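Local coordinates for xylose isomerase domain protein TIM barrel (Planctomyces limnophilus, PDB 3TVA), which is probably a metal-dependent isomerase of the xylose isomerase-like TIM-barrel family, and holds a magnesium ion within its barrel, at residues P45-T49 and R50-Q54; W217-V220 and N221-G224; L279-G282 and L283-K286. All coordinates share one frame; numbering follows the deposited sequence. Where two conformers were deposited one is given.

Contact 1 (P45-T49 and R50-Q54)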
ATOM      1  N   PRO A  45      18.475  -3.857   0.174  1.00 34.87           N
ATOM      2  CA  PRO A  45      19.359  -3.476  -0.936  1.00 35.67           C
ATOM      3  C   PRO A  45      20.272  -4.593  -1.452  1.00 35.77           C
ATOM      4  O   PRO A  45      20.419  -4.742  -2.665  1.00 38.57           O
ATOM      5  CB  PRO A  45      20.191  -2.348  -0.327  1.00 39.72           C
ATOM      6  CG  PRO A  45      19.238  -1.684   0.614  1.00 41.87           C
ATOM      7  CD  PRO A  45      18.380  -2.787   1.186  1.00 39.85           C
ATOM      8  N   HIS A  46      20.851  -5.378  -0.547  0.54 35.99           N
ATOM      9  CA  HIS A  46      21.798  -6.420  -0.938  0.54 40.60           C
ATOM     10  C   HIS A  46      21.127  -7.622  -1.606  0.54 38.58           C
ATOM     11  O   HIS A  46      21.784  -8.416  -2.273  0.54 40.31           O
ATOM     12  CB  HIS A  46      22.654  -6.863   0.258  0.54 48.64           C
ATOM     13  CG  HIS A  46      21.878  -7.058   1.525  0.54 53.68           C
ATOM     14  ND1 HIS A  46      21.341  -6.007   2.240  0.54 58.56           N
ATOM     15  CD2 HIS A  46      21.559  -8.181   2.211  0.54 58.56           C
ATOM     16  CE1 HIS A  46      20.721  -6.475   3.308  0.54 60.55           C
ATOM     17  NE2 HIS A  46      20.836  -7.792   3.313  0.54 61.33           N
ATOM     18  N   THR A  47      19.824  -7.761  -1.394  1.00 33.52           N
ATOM     19  CA  THR A  47      19.019  -8.818  -2.024  1.00 32.63           C
ATOM     20  C   THR A  47      18.241  -8.379  -3.269  1.00 35.00           C
ATOM     21  O   THR A  47      17.268  -9.012  -3.666  1.00 36.94           O
ATOM     22  CB  THR A  47      18.214  -9.660  -1.012  1.00 37.44           C
ATOM     23  OG1 THR A  47      17.515  -8.798  -0.111  1.00 37.21           O
ATOM     24  CG2 THR A  47      19.188 -10.554  -0.195  1.00 33.84           C
ATOM     25  N   ARG A  48      18.556  -7.182  -3.741  1.00 30.26           N
ATOM     26  CA  ARG A  48      17.823  -6.513  -4.808  1.00 28.20           C
ATOM     27  C   ARG A  48      18.341  -6.652  -6.251  1.00 29.69           C
ATOM     28  O   ARG A  48      17.883  -5.927  -7.134  1.00 29.23           O
ATOM     29  CB  ARG A  48      17.696  -5.034  -4.463  1.00 30.07           C
ATOM     30  CG  ARG A  48      16.323  -4.466  -4.604  1.00 34.85           C
ATOM     31  CD  ARG A  48      16.376  -2.999  -4.176  1.00 37.10           C
ATOM     32  NE  ARG A  48      15.807  -2.816  -2.851  1.00 39.04           N
ATOM     33  CZ  ARG A  48      16.057  -1.779  -2.061  1.00 35.48           C
ATOM     34  NH1 ARG A  48      16.899  -0.829  -2.449  1.00 32.56           N
ATOM     35  NH2 ARG A  48      15.464  -1.706  -0.877  1.00 37.76           N
ATOM     36  N   THR A  49      19.342  -7.490  -6.499  1.00 28.54           N
ATOM     37  CA  THR A  49      19.924  -7.535  -7.840  1.00 26.19           C
ATOM     38  C   THR A  49      19.035  -8.251  -8.856  1.00 23.48           C
ATOM     39  O   THR A  49      18.031  -8.860  -8.500  1.00 20.07           O
ATOM     40  CB  THR A  49      21.285  -8.269  -7.828  1.00 30.37           C
ATOM     41  OG1 THR A  49      21.071  -9.663  -7.559  1.00 28.95           O
ATOM     42  CG2 THR A  49      22.201  -7.674  -6.769  1.00 30.24           C
ATOM     43  N   ARG A  50      19.463  -8.244 -10.113  1.00 20.11           N
ATOM     44  CA  ARG A  50      18.741  -8.927 -11.165  1.00 26.91           C
ATOM     45  C   ARG A  50      18.676 -10.440 -10.909  1.00 23.62           C
ATOM     46  O   ARG A  50      17.664 -11.079 -11.171  1.00 20.83           O
ATOM     47  CB  ARG A  50      19.408  -8.661 -12.510  1.00 31.85           C
ATOM     48  CG  ARG A  50      18.598  -9.172 -13.685  1.00 36.57           C
ATOM     49  CD  ARG A  50      19.356  -8.990 -14.997  1.00 46.98           C
ATOM     50  NE  ARG A  50      18.513  -9.289 -16.148  0.78 53.83           N
ATOM     51  CZ  ARG A  50      18.949  -9.842 -17.276  0.61 61.94           C
ATOM     52  NH1 ARG A  50      20.229 -10.170 -17.411  0.64 65.92           N
ATOM     53  NH2 ARG A  50      18.102 -10.075 -18.271  0.65 63.80           N
ATOM     54  N   GLU A  51      19.760 -10.994 -10.381  1.00 21.46           N
ATOM     55  CA  GLU A  51      19.828 -12.426 -10.106  1.00 28.69           C
ATOM     56  C   GLU A  51      18.844 -12.808  -8.997  1.00 25.50           C
ATOM     57  O   GLU A  51      18.215 -13.864  -9.070  1.00 25.64           O
ATOM     58  CB  GLU A  51      21.262 -12.845  -9.757  1.00 32.57           C
ATOM     59  CG  GLU A  51      22.264 -12.666 -10.904  1.00 52.21           C
ATOM     60  CD  GLU A  51      22.581 -11.191 -11.244  1.00 66.02           C
ATOM     61  OE1 GLU A  51      22.730 -10.884 -12.452  1.00 76.31           O
ATOM     62  OE2 GLU A  51      22.689 -10.344 -10.319  1.00 60.65           O
ATOM     63  N   HIS A  52      18.721 -11.952  -7.977  1.00 19.63           N
ATOM     64  CA  HIS A  52      17.699 -12.120  -6.939  1.00 18.61           C
ATOM     65  C   HIS A  52      16.275 -11.966  -7.474  1.00 20.25           C
ATOM     66  O   HIS A  52      15.361 -12.654  -7.024  1.00 19.19           O
ATOM     67  CB  HIS A  52      17.904 -11.132  -5.785  1.00 19.66           C
ATOM     68  CG  HIS A  52      19.071 -11.461  -4.913  1.00 23.73           C
ATOM     69  ND1 HIS A  52      20.303 -10.855  -5.059  1.00 26.67           N
ATOM     70  CD2 HIS A  52      19.208 -12.359  -3.906  1.00 25.58           C
ATOM     71  CE1 HIS A  52      21.146 -11.361  -4.174  1.00 26.61           C
ATOM     72  NE2 HIS A  52      20.506 -12.270  -3.460  1.00 26.82           N
ATOM     73  N   ALA A  53      16.081 -11.052  -8.420  1.00 18.08           N
ATOM     74  CA  ALA A  53      14.748 -10.829  -8.955  1.00 21.66           C
ATOM     75  C   ALA A  53      14.312 -12.061  -9.725  1.00 22.16           C
ATOM     76  O   ALA A  53      13.150 -12.467  -9.672  1.00 25.00           O
ATOM     77  CB  ALA A  53      14.718  -9.606  -9.861  1.00 16.84           C
ATOM     78  N   GLN A  54      15.250 -12.650 -10.449  1.00 18.43           N
ATOM     79  CA  GLN A  54      14.926 -13.806 -11.272  1.00 26.03           C
ATOM     80  C   GLN A  54      14.624 -15.028 -10.406  1.00 22.44           C
ATOM     81  O   GLN A  54      13.732 -15.804 -10.723  1.00 20.69           O
ATOM     82  CB  GLN A  54      16.042 -14.072 -12.291  1.00 35.56           C
ATOM     83  CG  GLN A  54      16.057 -12.984 -13.380  1.00 47.66           C
ATOM     84  CD  GLN A  54      17.236 -13.066 -14.331  1.00 55.95           C
ATOM     85  OE1 GLN A  54      18.376 -13.299 -13.920  1.00 56.61           O
ATOM     86  NE2 GLN A  54      16.965 -12.854 -15.617  1.00 60.11           N
TER

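Contact 2 (W217-V220 and N221-G224)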
ATOM      1  N   TRP A 217     -11.000   3.891  15.574  1.00 27.56           N
ATOM      2  CA  TRP A 217     -10.659   5.299  15.786  1.00 28.04           C
ATOM      3  C   TRP A 217     -10.020   5.516  17.153  1.00 30.91           C
ATOM      4  O   TRP A 217     -10.361   4.836  18.121  1.00 32.11           O
ATOM      5  CB  TRP A 217     -11.912   6.178  15.718  1.00 26.98           C
ATOM      6  CG  TRP A 217     -12.526   6.245  14.365  1.00 27.50           C
ATOM      7  CD1 TRP A 217     -13.587   5.515  13.908  1.00 30.68           C
ATOM      8  CD2 TRP A 217     -12.126   7.092  13.284  1.00 24.66           C
ATOM      9  NE1 TRP A 217     -13.861   5.849  12.601  1.00 29.31           N
ATOM     10  CE2 TRP A 217     -12.979   6.813  12.195  1.00 26.31           C
ATOM     11  CE3 TRP A 217     -11.121   8.049  13.125  1.00 27.65           C
ATOM     12  CZ2 TRP A 217     -12.868   7.466  10.969  1.00 27.95           C
ATOM     13  CZ3 TRP A 217     -11.004   8.692  11.907  1.00 28.42           C
ATOM     14  CH2 TRP A 217     -11.874   8.396  10.842  1.00 27.66           C
ATOM     15  N   ALA A 218      -9.113   6.483  17.242  1.00 31.76           N
ATOM     16  CA  ALA A 218      -8.688   6.986  18.546  1.00 31.67           C
ATOM     17  C   ALA A 218      -9.866   7.723  19.190  1.00 35.44           C
ATOM     18  O   ALA A 218     -10.825   8.080  18.497  1.00 38.09           O
ATOM     19  CB  ALA A 218      -7.495   7.928  18.376  1.00 29.99           C
ATOM     20  N   PRO A 219      -9.810   7.955  20.516  1.00 39.37           N
ATOM     21  CA  PRO A 219     -10.821   8.827  21.135  1.00 40.35           C
ATOM     22  C   PRO A 219     -10.874  10.167  20.401  1.00 45.87           C
ATOM     23  O   PRO A 219      -9.847  10.583  19.853  1.00 41.92           O
ATOM     24  CB  PRO A 219     -10.290   9.017  22.551  1.00 42.95           C
ATOM     25  CG  PRO A 219      -9.518   7.766  22.824  1.00 42.67           C
ATOM     26  CD  PRO A 219      -8.893   7.371  21.514  1.00 37.82           C
ATOM     27  N   VAL A 220     -12.046  10.803  20.361  1.00 50.83           N
ATOM     28  CA  VAL A 220     -12.274  11.991  19.528  1.00 54.97           C
ATOM     29  C   VAL A 220     -11.214  13.073  19.694  1.00 54.54           C
ATOM     30  O   VAL A 220     -10.691  13.602  18.706  1.00 53.66           O
ATOM     31  CB  VAL A 220     -13.646  12.639  19.813  1.00 63.96           C
ATOM     32  CG1 VAL A 220     -13.848  13.863  18.922  1.00 62.69           C
ATOM     33  CG2 VAL A 220     -14.769  11.633  19.608  1.00 67.79           C
ATOM     34  N   ASN A 221     -10.906  13.387  20.948  0.52 54.93           N
ATOM     35  CA  ASN A 221      -9.933  14.421  21.279  0.52 56.72           C
ATOM     36  C   ASN A 221      -8.497  14.030  20.943  0.52 55.76           C
ATOM     37  O   ASN A 221      -7.631  14.890  20.841  0.52 57.63           O
ATOM     38  CB  ASN A 221     -10.046  14.804  22.757  0.52 60.68           C
ATOM     39  CG  ASN A 221      -9.945  13.604  23.681  0.52 62.15           C
ATOM     40  OD1 ASN A 221     -10.840  12.758  23.717  0.52 62.92           O
ATOM     41  ND2 ASN A 221      -8.857  13.528  24.439  0.52 62.26           N
ATOM     42  N   GLU A 222      -8.250  12.735  20.773  1.00 52.04           N
ATOM     43  CA  GLU A 222      -6.913  12.236  20.425  1.00 47.41           C
ATOM     44  C   GLU A 222      -6.671  11.999  18.921  1.00 43.28           C
ATOM     45  O   GLU A 222      -5.578  11.592  18.522  1.00 43.31           O
ATOM     46  CB  GLU A 222      -6.580  10.970  21.215  1.00 48.98           C
ATOM     47  CG  GLU A 222      -6.507  11.186  22.719  1.00 59.68           C
ATOM     48  CD  GLU A 222      -6.161   9.911  23.471  1.00 72.20           C
ATOM     49  OE1 GLU A 222      -5.555   9.000  22.862  1.00 74.02           O
ATOM     50  OE2 GLU A 222      -6.500   9.816  24.672  1.00 79.61           O
ATOM     51  N   ARG A 223      -7.679  12.226  18.089  1.00 37.67           N
ATOM     52  CA  ARG A 223      -7.531  11.945  16.665  1.00 38.37           C
ATOM     53  C   ARG A 223      -6.491  12.845  16.009  1.00 38.77           C
ATOM     54  O   ARG A 223      -6.480  14.054  16.232  1.00 40.51           O
ATOM     55  CB  ARG A 223      -8.879  12.023  15.952  1.00 39.42           C
ATOM     56  CG  ARG A 223      -9.820  10.969  16.470  1.00 40.92           C
ATOM     57  CD  ARG A 223     -11.099  10.850  15.693  1.00 40.44           C
ATOM     58  NE  ARG A 223     -12.009   9.987  16.433  1.00 45.23           N
ATOM     59  CZ  ARG A 223     -13.249   9.696  16.060  1.00 48.94           C
ATOM     60  NH1 ARG A 223     -13.742  10.192  14.932  1.00 49.82           N
ATOM     61  NH2 ARG A 223     -13.993   8.904  16.821  1.00 50.26           N
ATOM     62  N   GLY A 224      -5.603  12.248  15.218  1.00 35.47           N
ATOM     63  CA  GLY A 224      -4.511  12.994  14.616  1.00 31.83           C
ATOM     64  C   GLY A 224      -3.386  13.271  15.602  1.00 37.26           C
ATOM     65  O   GLY A 224      -2.390  13.908  15.267  1.00 40.84           O
TER

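Contact 3 (L279-G282 and L283-K286)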
ATOM      1  N   LEU A 279     -13.832 -14.010   5.508  1.00 26.79           N
ATOM      2  CA  LEU A 279     -14.726 -12.857   5.428  1.00 27.34           C
ATOM      3  C   LEU A 279     -14.808 -12.268   4.006  1.00 26.56           C
ATOM      4  O   LEU A 279     -15.899 -11.993   3.493  1.00 23.85           O
ATOM      5  CB  LEU A 279     -14.273 -11.783   6.416  1.00 28.46           C
ATOM      6  CG  LEU A 279     -15.086 -10.494   6.347  1.00 34.52           C
ATOM      7  CD1 LEU A 279     -16.508 -10.761   6.854  1.00 38.70           C
ATOM      8  CD2 LEU A 279     -14.426  -9.377   7.136  1.00 34.32           C
ATOM      9  N   LEU A 280     -13.658 -12.079   3.362  1.00 23.15           N
ATOM     10  CA  LEU A 280     -13.647 -11.471   2.029  1.00 22.57           C
ATOM     11  C   LEU A 280     -14.224 -12.409   0.979  1.00 26.72           C
ATOM     12  O   LEU A 280     -14.840 -11.965   0.003  1.00 26.20           O
ATOM     13  CB  LEU A 280     -12.232 -11.044   1.626  1.00 24.13           C
ATOM     14  CG  LEU A 280     -11.625  -9.898   2.440  1.00 26.20           C
ATOM     15  CD1 LEU A 280     -10.180  -9.666   2.043  1.00 27.33           C
ATOM     16  CD2 LEU A 280     -12.434  -8.614   2.255  1.00 19.51           C
ATOM     17  N   THR A 281     -14.023 -13.709   1.179  1.00 23.49           N
ATOM     18  CA  THR A 281     -14.522 -14.704   0.238  1.00 26.84           C
ATOM     19  C   THR A 281     -16.055 -14.707   0.246  1.00 29.33           C
ATOM     20  O   THR A 281     -16.684 -14.783  -0.809  1.00 29.90           O
ATOM     21  CB  THR A 281     -13.953 -16.101   0.559  1.00 32.54           C
ATOM     22  OG1 THR A 281     -12.530 -16.080   0.373  1.00 36.94           O
ATOM     23  CG2 THR A 281     -14.558 -17.176  -0.335  1.00 35.12           C
ATOM     24  N   GLY A 282     -16.644 -14.605   1.437  1.00 27.13           N
ATOM     25  CA  GLY A 282     -18.092 -14.502   1.571  1.00 26.56           C
ATOM     26  C   GLY A 282     -18.624 -13.202   0.981  1.00 26.13           C
ATOM     27  O   GLY A 282     -19.642 -13.196   0.294  1.00 25.19           O
ATOM     28  N   LEU A 283     -17.940 -12.089   1.233  1.00 22.13           N
ATOM     29  CA  LEU A 283     -18.416 -10.813   0.698  1.00 23.32           C
ATOM     30  C   LEU A 283     -18.270 -10.761  -0.825  1.00 26.42           C
ATOM     31  O   LEU A 283     -19.136 -10.228  -1.520  1.00 25.77           O
ATOM     32  CB  LEU A 283     -17.706  -9.624   1.361  1.00 22.35           C
ATOM     33  CG  LEU A 283     -18.041  -9.372   2.840  1.00 25.08           C
ATOM     34  CD1 LEU A 283     -17.095  -8.322   3.418  1.00 24.53           C
ATOM     35  CD2 LEU A 283     -19.497  -8.943   3.021  1.00 27.57           C
ATOM     36  N   ARG A 284     -17.183 -11.331  -1.345  1.00 23.87           N
ATOM     37  CA  ARG A 284     -17.005 -11.411  -2.789  1.00 25.84           C
ATOM     38  C   ARG A 284     -18.131 -12.202  -3.433  1.00 26.61           C
ATOM     39  O   ARG A 284     -18.657 -11.804  -4.463  1.00 24.09           O
ATOM     40  CB  ARG A 284     -15.665 -12.057  -3.156  1.00 26.60           C
ATOM     41  CG  ARG A 284     -15.392 -12.101  -4.664  1.00 24.38           C
ATOM     42  CD  ARG A 284     -14.005 -12.683  -4.946  1.00 25.47           C
ATOM     43  NE  ARG A 284     -13.956 -14.099  -4.582  1.00 26.43           N
ATOM     44  CZ  ARG A 284     -12.842 -14.824  -4.498  1.00 29.80           C
ATOM     45  NH1 ARG A 284     -11.659 -14.264  -4.747  1.00 25.34           N
ATOM     46  NH2 ARG A 284     -12.910 -16.115  -4.164  1.00 27.84           N
ATOM     47  N   LYS A 285     -18.495 -13.329  -2.823  1.00 25.44           N
ATOM     48  CA  LYS A 285     -19.554 -14.172  -3.363  1.00 26.52           C
ATOM     49  C   LYS A 285     -20.893 -13.436  -3.376  1.00 29.52           C
ATOM     50  O   LYS A 285     -21.685 -13.569  -4.309  1.00 33.00           O
ATOM     51  CB  LYS A 285     -19.679 -15.460  -2.547  1.00 27.39           C
ATOM     52  CG  LYS A 285     -20.770 -16.404  -3.029  1.00 35.54           C
ATOM     53  CD  LYS A 285     -20.798 -17.659  -2.166  1.00 42.67           C
ATOM     54  CE  LYS A 285     -22.088 -18.454  -2.351  0.69 48.24           C
ATOM     55  NZ  LYS A 285     -22.178 -19.073  -3.700  0.69 51.35           N
ATOM     56  N   LYS A 286     -21.140 -12.658  -2.330  1.00 28.50           N
ATOM     57  CA  LYS A 286     -22.353 -11.859  -2.243  1.00 30.86           C
ATOM     58  C   LYS A 286     -22.358 -10.692  -3.237  1.00 33.69           C
ATOM     59  O   LYS A 286     -23.327 -10.498  -3.968  1.00 32.88           O
ATOM     60  CB  LYS A 286     -22.517 -11.325  -0.819  1.00 33.18           C
ATOM     61  CG  LYS A 286     -23.798 -10.541  -0.591  1.00 38.06           C
ATOM     62  CD  LYS A 286     -23.781  -9.860   0.768  1.00 39.07           C
ATOM     63  CE  LYS A 286     -25.089  -9.102   1.014  1.00 40.00           C
ATOM     64  NZ  LYS A 286     -25.173  -8.575   2.408  1.00 36.10           N
TER
HETATM   65  O   HOH W   1     -15.893 -15.834  -3.278  1.00 32.83           O

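Contact 1 (P45-T49 and R50-Q54)
Thr49 OG1 and His52 ND1 share a hydrogen bond of 2.9 Å at the start of helix 50-62, and either atom could be the donor. The threonine oxygen sits at the edge of the imidazole, near the ring plane. It is put there by a chi1 of 69°, which sets OG1 between the backbone N and the carbonyl carbon and so turns it to the helix side. Glu51 curls back, its chain turned about CB-CG (chi2 70°), and brings OE2 to 3.3 Å from Thr49 OG1: a weak bond at best, and an unsettled one, since His52 ND1 may claim the same hydroxyl proton. On the backbone, Ala53 N donates to Thr49 O at 2.9 Å, closing the first turn of the helix.

The packing is built round the His52 ring. Thr47 CA lies 3.8 Å above the ring centroid, only 4° off the normal, a CH-pi contact made by backbone rather than by the end of a side chain. Thr47 CG2 comes 3.9 Å from His52 NE2 and extends this cover toward the rim, while Thr47 O approaches His52 CB to 3.1 Å. The ring is thus fixed by a polar edge and a carbon-covered face together. Thr47 OG1 turns to Asp20 and the carbonyl of His44 instead. Farther out, Arg48 NH2 bonds the carbonyl of Pro43, NH1 forms a salt bridge with Glu103, and the chain packs on Ile107; Ala53 meets Phe110, Trp113 and Val114 of the same helix 97-114.

The arrangement is a helix N-terminus with Thr49 at the N-cap, its hydroxyl engaged by side chains of the first turn. It lies where the 3-10 segment 45-47, following barrel strand 37-41, hands over to an outer helix of the TIM barrel.

Contact 2 (W217-V220 and N221-G224)
Asn221 follows Val220 into the 3-10 turn, its CB 3.7 Å from Val220 C. At Glu222 the backbone N donates to Pro219 O at 2.8 Å, reaching it from above the carbonyl plane, which tightens the chain into the turn. The Glu222 carboxylate passes along the proline ring, CD 4.0 Å from Pro219 CG, while OE1 is hydrogen-bonded to Ser226 OG. Arg223 carries most of the contact. Its N makes a weak bond to Val220 O, and its extended chain runs back over the turn to Trp217. Arg223 NE donates to Ala218 O at 3.0 Å, with an N-H...O angle of 156°, and this holds the rotation of the guanidinium. That group lies flat on the indole, centres 4.4 Å apart and planes at 21°, a stack with NH1 over the Trp217 face near its rim. Val220 CG2 covers the other guanidinium face, 4.0 Å from NH2, opposite Trp217 CB. With an alanine in place of Arg223, the indole and Val220 CG2 would lose the flat group between them, and the turn, with Ala218 O left without this donor, is likely to shift. The whole turn belongs to the loop between strand 207-216 and the antiparallel strand 229-231, at the protein surface, with Trp217 N hydrogen-bonded to Asp237 just before helix 240-249.

Contact 3 (L279-G282 and L283-K286)
Leu279 and Leu283, one helical turn apart, lie side by side and point the same way, with Leu279 CG 4.2 Å from Leu283 CD1. Leu283 sets CG anti to its carbonyl carbon (chi1 -69°), and this brings the branch back along the helix, where CG also rests 3.4 Å from Leu279 O. Both leucines continue onto Met240 of helix 240-249, and Leu283 reaches Leu244 there as well; the buried Leu280 touches Leu244 too. Thr281 and Arg284 turn to strand 13-18 and pack on its Ile13.

The backbone bonds are those of a regular alpha-helix, each i+4 to i. Leu283 N donates to Leu279 O at 3.0 Å and Arg284 N to Leu280 O at 2.8 Å. Lys285 N to Thr281 O and Lys286 N to Gly282 O complete the series. Together they make up two turns near the C-terminal end of helix 266-287, which follows the last barrel strand, 256-258, as an outer helix of the TIM barrel.

Among the polar side-chain contacts, water 1 bridges Thr281 and Arg284: it donates to Thr281 O at 2.8 Å and accepts from Arg284 NE at 2.9 Å, lying in the guanidinium plane at the edge. The arginine chain turns about CG-CD (chi3 67°), which swings NE to the water. Thr281 O therefore serves both the water and Lys285 N. Arg284 NH1 bonds to the carbonyl of Trp11 and Thr281 OG1 to that of Leu277, while Lys286 NZ forms a salt bridge to helix 240-249, at Glu241.

All three contacts are local and follow one another in the chain without touching. Contacts 1 and 2 lie on opposite sides of the chain's centre, their centres about 42 Å apart. Contact 3 is about 36 Å from contact 1 between centres and about 31 Å from contact 2, the nearest atoms of the latter two being about 16 Å apart. Magnesium is bound by Glu158, Asp184, His211 and Glu259, and none of the contacts supplies a ligand. Contact 1 is remote from that site. The Trp217 side chain of contact 2 is about 11 Å from that of Asp184, the Leu280 side chain of contact 3 about 9 Å from that of His211 and 13 Å from the ion.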